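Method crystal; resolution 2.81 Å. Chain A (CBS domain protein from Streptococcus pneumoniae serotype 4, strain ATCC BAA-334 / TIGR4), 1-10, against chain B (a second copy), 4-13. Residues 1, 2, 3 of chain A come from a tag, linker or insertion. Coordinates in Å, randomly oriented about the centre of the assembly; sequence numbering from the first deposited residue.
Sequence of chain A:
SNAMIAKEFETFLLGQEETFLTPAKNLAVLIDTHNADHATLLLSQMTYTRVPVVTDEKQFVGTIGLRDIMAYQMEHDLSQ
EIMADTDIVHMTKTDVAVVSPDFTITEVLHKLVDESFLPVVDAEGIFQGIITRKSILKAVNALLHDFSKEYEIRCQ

Chain A (1-10) SNAMIAKEFE
Chain B, residues 4-13: MIAKEFETFL

Two copies of one helix can meet through the same residues, 5, 8 and 9, yet use them in different rotamers, and the N-terminal contact in this CBS domain protein from Streptococcus pneumoniae is a compact example. Chain A enters through a loop at Asn A2, an expression-tag residue with phi/psi of 60/8°, and then runs as a helix through Glu A10; chain B is helical to Leu B13. Backbone torsions in both helices cluster near -67/-38°, with Met B4 (-77/-22°) and Phe B12 (-64/-50°) the main departures in psi, and the i to i+4 ladder is regular, from Lys A7 N to Ala A3 O at 3.2 Å in one chain to Leu B13 N to Phe B9 O at 3.0 Å in the other. The axes approach to 10.2 Å, with their N-to-C directions at 116°, so the helices cross obliquely. Register is set by two CA pairs: Ile A5 CA lies 6.6 Å from Phe B9 CA, and Asn A2 CA lies 7.6 Å from Phe B12 CA.

Along chain B, Met B4, a selenomethionine, remains out of reach, and the contact begins at Ile B5. Its CA-to-CB bond points sideways, yet in the m, t rotamer its end comes nearer to chain A. Ile B5 CG2 meets Glu A8 OE1 at 3.6 Å and Ile A5 CD1 at 4.1 Å. The first approach sets a carboxylate oxygen against a methyl group, which can offer it no hydrogen bond; Glu A8 (m, t, chi3 -18°) therefore contributes packing here. The CA-to-CB bond of Ala B6 points away, and Lys B7 is also out of reach, although its carbonyl serves its own helix by accepting a bond from Thr B11 OG1 to Lys B7 O at 2.6 Å.

The CA-to-CB bond of Glu B8 points toward chain A; the rotamer is m, m with chi3 near 6°, and Glu B8 CB makes its closest contact, with Ile A5 CD1 at 3.7 Å. The same methyl, carried by a t, p rotamer, lies 3.8 Å from Phe B9 N and 4.1 Å from Phe B9 CB, so one isoleucine methyl touches three residues, Ile B5, Glu B8 and Phe B9.

The CA-to-CB bond of Phe B9 points sideways, and chi1 of -173° with chi2 of 82° brings its ring nearer to chain A. Ile A5 CG1 sits at the ring's edge, near its plane. Phe A9 (chi1 178°, chi2 58°) supplies the aromatic partner: Phe A9 CD1 and Phe B9 CE1 are 3.5 Å apart, the latter over one face of the Phe A9 ring. With ring centroids of Phe A9 and Phe B9 separated by 4.9 Å and planes inclined at 31°, the pair is oblique, an intimate apolar contact without a canonical aromatic geometry.

Glu B10 and Thr B11 are out of reach; the CA-to-CB bond of Phe B12 points toward chain A, with chi1 166° and chi2 76°. There Asn A2 OD1 comes within 3.4 Å of Phe B12 CD1, obliquely to the ring; Asn A2 has chi1 -84° and chi2 -30°. No hydrogen bond crosses between the stretches; the 374 Å² they bury is mostly side-chain packing, with one isoleucine methyl also against backbone, and shared residues in unlike rotamers supply most of it.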

ATOM      1  N   SER A   1      -2.272 -21.231 -22.677  1.00 80.91           N
ATOM      2  CA  SER A   1      -2.447 -20.024 -23.476  1.00 77.64           C
ATOM      3  C   SER A   1      -2.495 -18.787 -22.590  1.00 82.44           C
ATOM      4  O   SER A   1      -1.938 -17.743 -22.936  1.00 96.18           O
ATOM      5  CB  SER A   1      -3.725 -20.112 -24.314  1.00 91.91           C
ATOM      6  OG  SER A   1      -4.877 -20.099 -23.488  1.00 91.28           O
ATOM      7  N   ASN A   2      -3.177 -18.914 -21.452  1.00 64.70           N
ATOM      8  CA  ASN A   2      -3.410 -17.839 -20.492  1.00 60.47           C
ATOM      9  C   ASN A   2      -4.177 -16.664 -21.089  1.00 56.03           C
ATOM     10  O   ASN A   2      -4.309 -15.621 -20.437  1.00 53.96           O
ATOM     11  CB  ASN A   2      -2.100 -17.339 -19.867  1.00 53.23           C
ATOM     12  CG  ASN A   2      -1.655 -18.187 -18.694  1.00 46.84           C
ATOM     13  OD1 ASN A   2      -2.479 -18.768 -17.987  1.00 50.89           O
ATOM     14  ND2 ASN A   2      -0.348 -18.261 -18.478  1.00 51.21           N
ATOM     15  N   ALA A   3      -4.688 -16.802 -22.312  1.00 55.68           N
ATOM     16  CA  ALA A   3      -5.525 -15.774 -22.910  1.00 54.62           C
ATOM     17  C   ALA A   3      -7.007 -16.028 -22.690  1.00 50.31           C
ATOM     18  O   ALA A   3      -7.800 -15.079 -22.733  1.00 48.98           O
ATOM     19  CB  ALA A   3      -5.247 -15.668 -24.413  1.00 58.27           C
HETATM   20  N   MSE A   4      -7.395 -17.277 -22.457  1.00 53.52           N
HETATM   21  CA  MSE A   4      -8.784 -17.609 -22.187  1.00 49.92           C
HETATM   22  C   MSE A   4      -9.138 -17.236 -20.754  1.00 47.12           C
HETATM   23  O   MSE A   4     -10.201 -16.673 -20.492  1.00 42.85           O
HETATM   24  CB  MSE A   4      -9.041 -19.096 -22.432  1.00 50.73           C
HETATM   25  CG  MSE A   4     -10.499 -19.488 -22.308  1.00 59.50           C
HETATM   26 SE   MSE A   4     -11.630 -18.511 -23.559  1.00 76.68          SE
HETATM   27  CE  MSE A   4     -13.357 -18.839 -22.716  1.00 63.53           C
ATOM     28  N   ILE A   5      -8.232 -17.550 -19.826  1.00 48.94           N
ATOM     29  CA  ILE A   5      -8.458 -17.177 -18.434  1.00 42.87           C
ATOM     30  C   ILE A   5      -8.361 -15.664 -18.266  1.00 39.62           C
ATOM     31  O   ILE A   5      -9.063 -15.081 -17.432  1.00 40.03           O
ATOM     32  CB  ILE A   5      -7.480 -17.932 -17.512  1.00 34.22           C
ATOM     33  CG1 ILE A   5      -7.797 -17.647 -16.042  1.00 32.81           C
ATOM     34  CG2 ILE A   5      -6.033 -17.587 -17.839  1.00 41.45           C
ATOM     35  CD1 ILE A   5      -9.196 -18.058 -15.633  1.00 37.07           C
ATOM     36  N   ALA A   6      -7.516 -15.001 -19.062  1.00 43.04           N
ATOM     37  CA  ALA A   6      -7.445 -13.546 -19.014  1.00 38.91           C
ATOM     38  C   ALA A   6      -8.744 -12.909 -19.488  1.00 41.35           C
ATOM     39  O   ALA A   6      -9.137 -11.853 -18.980  1.00 43.38           O
ATOM     40  CB  ALA A   6      -6.271 -13.043 -19.854  1.00 39.78           C
ATOM     41  N   LYS A   7      -9.421 -13.530 -20.455  1.00 44.02           N
ATOM     42  CA  LYS A   7     -10.710 -13.007 -20.897  1.00 41.12           C
ATOM     43  C   LYS A   7     -11.784 -13.243 -19.844  1.00 37.43           C
ATOM     44  O   LYS A   7     -12.612 -12.361 -19.585  1.00 36.72           O
ATOM     45  CB  LYS A   7     -11.102 -13.642 -22.232  1.00 42.39           C
ATOM     46  CG  LYS A   7     -12.367 -13.069 -22.854  1.00 45.50           C
ATOM     47  CD  LYS A   7     -13.574 -13.963 -22.604  1.00 53.54           C
ATOM     48  CE  LYS A   7     -14.846 -13.331 -23.145  1.00 59.75           C
ATOM     49  NZ  LYS A   7     -14.729 -13.020 -24.596  1.00 60.10           N
ATOM     50  N   GLU A   8     -11.784 -14.425 -19.224  1.00 37.13           N
ATOM     51  CA  GLU A   8     -12.749 -14.707 -18.166  1.00 39.89           C
ATOM     52  C   GLU A   8     -12.506 -13.824 -16.947  1.00 41.62           C
ATOM     53  O   GLU A   8     -13.458 -13.391 -16.288  1.00 38.80           O
ATOM     54  CB  GLU A   8     -12.685 -16.184 -17.783  1.00 39.10           C
ATOM     55  CG  GLU A   8     -13.058 -17.133 -18.909  1.00 42.87           C
ATOM     56  CD  GLU A   8     -12.790 -18.584 -18.562  1.00 50.33           C
ATOM     57  OE1 GLU A   8     -12.022 -18.840 -17.611  1.00 47.40           O
ATOM     58  OE2 GLU A   8     -13.350 -19.471 -19.240  1.00 61.91           O
ATOM     59  N   PHE A   9     -11.238 -13.545 -16.634  1.00 44.72           N
ATOM     60  CA  PHE A   9     -10.928 -12.684 -15.497  1.00 39.89           C
ATOM     61  C   PHE A   9     -11.360 -11.248 -15.760  1.00 41.55           C
ATOM     62  O   PHE A   9     -11.817 -10.554 -14.844  1.00 40.42           O
ATOM     63  CB  PHE A   9      -9.432 -12.752 -15.183  1.00 39.84           C
ATOM     64  CG  PHE A   9      -8.999 -11.855 -14.055  1.00 36.88           C
ATOM     65  CD1 PHE A   9      -9.556 -11.984 -12.793  1.00 37.80           C
ATOM     66  CD2 PHE A   9      -8.016 -10.899 -14.252  1.00 34.87           C
ATOM     67  CE1 PHE A   9      -9.151 -11.163 -11.753  1.00 39.50           C
ATOM     68  CE2 PHE A   9      -7.606 -10.078 -13.216  1.00 30.10           C
ATOM     69  CZ  PHE A   9      -8.175 -10.210 -11.966  1.00 32.47           C
ATOM     70  N   GLU A  10     -11.232 -10.786 -17.006  1.00 42.99           N
ATOM     71  CA  GLU A  10     -11.644  -9.426 -17.336  1.00 40.63           C
ATOM     72  C   GLU A  10     -13.157  -9.271 -17.258  1.00 42.09           C
ATOM     73  O   GLU A  10     -13.655  -8.285 -16.703  1.00 47.76           O
ATOM     74  CB  GLU A  10     -11.140  -9.049 -18.727  1.00 46.10           C
ATOM     75  CG  GLU A  10     -11.535  -7.652 -19.170  1.00 47.37           C
ATOM     76  CD  GLU A  10     -10.928  -7.278 -20.507  1.00 58.81           C
ATOM     77  OE1 GLU A  10     -10.179  -8.102 -21.072  1.00 64.37           O
ATOM     78  OE2 GLU A  10     -11.199  -6.160 -20.992  1.00 63.48           O
TER
HETATM   79  N   MSE B   4     -15.141 -24.241 -12.352  1.00 80.60           N
HETATM   80  CA  MSE B   4     -13.894 -24.700 -12.945  1.00 70.64           C
HETATM   81  C   MSE B   4     -12.976 -23.511 -13.226  1.00 62.66           C
HETATM   82  O   MSE B   4     -11.759 -23.660 -13.338  1.00 56.12           O
HETATM   83  CB  MSE B   4     -14.182 -25.479 -14.232  1.00 80.48           C
HETATM   84  CG  MSE B   4     -12.966 -26.082 -14.917  1.00 82.91           C
HETATM   85 SE   MSE B   4     -12.234 -27.645 -14.016  1.00127.19          SE
HETATM   86  CE  MSE B   4     -11.017 -28.246 -15.416  1.00 61.71           C
ATOM     87  N   ILE B   5     -13.577 -22.323 -13.330  1.00 59.60           N
ATOM     88  CA  ILE B   5     -12.805 -21.115 -13.602  1.00 47.09           C
ATOM     89  C   ILE B   5     -11.901 -20.778 -12.422  1.00 43.20           C
ATOM     90  O   ILE B   5     -10.750 -20.362 -12.604  1.00 36.59           O
ATOM     91  CB  ILE B   5     -13.749 -19.948 -13.947  1.00 39.68           C
ATOM     92  CG1 ILE B   5     -14.560 -20.281 -15.201  1.00 50.42           C
ATOM     93  CG2 ILE B   5     -12.965 -18.659 -14.137  1.00 33.72           C
ATOM     94  CD1 ILE B   5     -15.502 -19.178 -15.631  1.00 53.45           C
ATOM     95  N   ALA B   6     -12.403 -20.953 -11.196  1.00 43.17           N
ATOM     96  CA  ALA B   6     -11.581 -20.700 -10.017  1.00 37.36           C
ATOM     97  C   ALA B   6     -10.362 -21.610  -9.979  1.00 33.29           C
ATOM     98  O   ALA B   6      -9.296 -21.200  -9.502  1.00 34.42           O
ATOM     99  CB  ALA B   6     -12.415 -20.871  -8.747  1.00 46.97           C
ATOM    100  N   LYS B   7     -10.495 -22.843 -10.469  1.00 35.69           N
ATOM    101  CA  LYS B   7      -9.329 -23.706 -10.616  1.00 35.98           C
ATOM    102  C   LYS B   7      -8.372 -23.156 -11.667  1.00 30.98           C
ATOM    103  O   LYS B   7      -7.151 -23.162 -11.468  1.00 29.34           O
ATOM    104  CB  LYS B   7      -9.766 -25.126 -10.980  1.00 41.97           C
ATOM    105  CG  LYS B   7     -10.375 -25.930  -9.838  1.00 38.78           C
ATOM    106  CD  LYS B   7     -11.074 -27.176 -10.373  1.00 41.43           C
ATOM    107  CE  LYS B   7     -11.353 -28.196  -9.278  1.00 39.96           C
ATOM    108  NZ  LYS B   7     -10.108 -28.874  -8.818  1.00 36.32           N
ATOM    109  N   GLU B   8      -8.910 -22.675 -12.793  1.00 34.82           N
ATOM    110  CA  GLU B   8      -8.064 -22.122 -13.847  1.00 33.22           C
ATOM    111  C   GLU B   8      -7.293 -20.904 -13.354  1.00 26.89           C
ATOM    112  O   GLU B   8      -6.095 -20.767 -13.625  1.00 25.24           O
ATOM    113  CB  GLU B   8      -8.913 -21.751 -15.063  1.00 41.90           C
ATOM    114  CG  GLU B   8      -9.641 -22.916 -15.722  1.00 48.07           C
ATOM    115  CD  GLU B   8      -8.757 -23.712 -16.667  1.00 62.93           C
ATOM    116  OE1 GLU B   8      -7.541 -23.433 -16.738  1.00 62.88           O
ATOM    117  OE2 GLU B   8      -9.284 -24.622 -17.342  1.00 61.71           O
ATOM    118  N   PHE B   9      -7.967 -20.010 -12.628  1.00 26.48           N
ATOM    119  CA  PHE B   9      -7.309 -18.802 -12.146  1.00 27.33           C
ATOM    120  C   PHE B   9      -6.274 -19.124 -11.076  1.00 27.59           C
ATOM    121  O   PHE B   9      -5.193 -18.525 -11.050  1.00 27.38           O
ATOM    122  CB  PHE B   9      -8.348 -17.818 -11.612  1.00 23.68           C
ATOM    123  CG  PHE B   9      -7.782 -16.476 -11.254  1.00 24.24           C
ATOM    124  CD1 PHE B   9      -7.563 -15.522 -12.233  1.00 30.52           C
ATOM    125  CD2 PHE B   9      -7.473 -16.167  -9.941  1.00 28.98           C
ATOM    126  CE1 PHE B   9      -7.041 -14.283 -11.910  1.00 32.66           C
ATOM    127  CE2 PHE B   9      -6.952 -14.930  -9.610  1.00 31.54           C
ATOM    128  CZ  PHE B   9      -6.736 -13.988 -10.596  1.00 34.45           C
ATOM    129  N   GLU B  10      -6.586 -20.066 -10.183  1.00 27.44           N
ATOM    130  CA  GLU B  10      -5.627 -20.439  -9.148  1.00 25.98           C
ATOM    131  C   GLU B  10      -4.416 -21.145  -9.747  1.00 25.05           C
ATOM    132  O   GLU B  10      -3.285 -20.938  -9.291  1.00 24.54           O
ATOM    133  CB  GLU B  10      -6.299 -21.319  -8.096  1.00 31.27           C
ATOM    134  CG  GLU B  10      -5.377 -21.717  -6.955  1.00 33.70           C
ATOM    135  CD  GLU B  10      -6.103 -22.436  -5.838  1.00 44.03           C
ATOM    136  OE1 GLU B  10      -7.321 -22.675  -5.974  1.00 52.79           O
ATOM    137  OE2 GLU B  10      -5.452 -22.760  -4.822  1.00 43.80           O
ATOM    138  N   THR B  11      -4.634 -21.982 -10.766  1.00 28.29           N
ATOM    139  CA  THR B  11      -3.512 -22.610 -11.459  1.00 24.78           C
ATOM    140  C   THR B  11      -2.574 -21.562 -12.039  1.00 26.92           C
ATOM    141  O   THR B  11      -1.348 -21.715 -11.985  1.00 25.80           O
ATOM    142  CB  THR B  11      -4.022 -23.531 -12.567  1.00 23.46           C
ATOM    143  OG1 THR B  11      -4.971 -24.457 -12.025  1.00 29.50           O
ATOM    144  CG2 THR B  11      -2.869 -24.304 -13.188  1.00 22.61           C
ATOM    145  N   PHE B  12      -3.135 -20.486 -12.596  1.00 24.05           N
ATOM    146  CA  PHE B  12      -2.306 -19.414 -13.135  1.00 23.65           C
ATOM    147  C   PHE B  12      -1.502 -18.737 -12.032  1.00 25.81           C
ATOM    148  O   PHE B  12      -0.282 -18.573 -12.149  1.00 29.06           O
ATOM    149  CB  PHE B  12      -3.179 -18.399 -13.873  1.00 24.21           C
ATOM    150  CG  PHE B  12      -2.480 -17.105 -14.166  1.00 26.10           C
ATOM    151  CD1 PHE B  12      -1.559 -17.018 -15.195  1.00 29.45           C
ATOM    152  CD2 PHE B  12      -2.739 -15.976 -13.406  1.00 25.15           C
ATOM    153  CE1 PHE B  12      -0.909 -15.828 -15.463  1.00 31.67           C
ATOM    154  CE2 PHE B  12      -2.094 -14.785 -13.668  1.00 26.80           C
ATOM    155  CZ  PHE B  12      -1.176 -14.710 -14.698  1.00 30.09           C
ATOM    156  N   LEU B  13      -2.173 -18.336 -10.947  1.00 26.22           N
ATOM    157  CA  LEU B  13      -1.479 -17.676  -9.845  1.00 26.28           C
ATOM    158  C   LEU B  13      -0.445 -18.591  -9.204  1.00 29.31           C
ATOM    159  O   LEU B  13       0.606 -18.119  -8.754  1.00 32.38           O
ATOM    160  CB  LEU B  13      -2.487 -17.196  -8.800  1.00 25.25           C
ATOM    161  CG  LEU B  13      -2.674 -15.680  -8.683  1.00 26.14           C
ATOM    162  CD1 LEU B  13      -3.164 -15.092  -9.993  1.00 31.27           C
ATOM    163  CD2 LEU B  13      -3.632 -15.346  -7.551  1.00 29.10           C
TER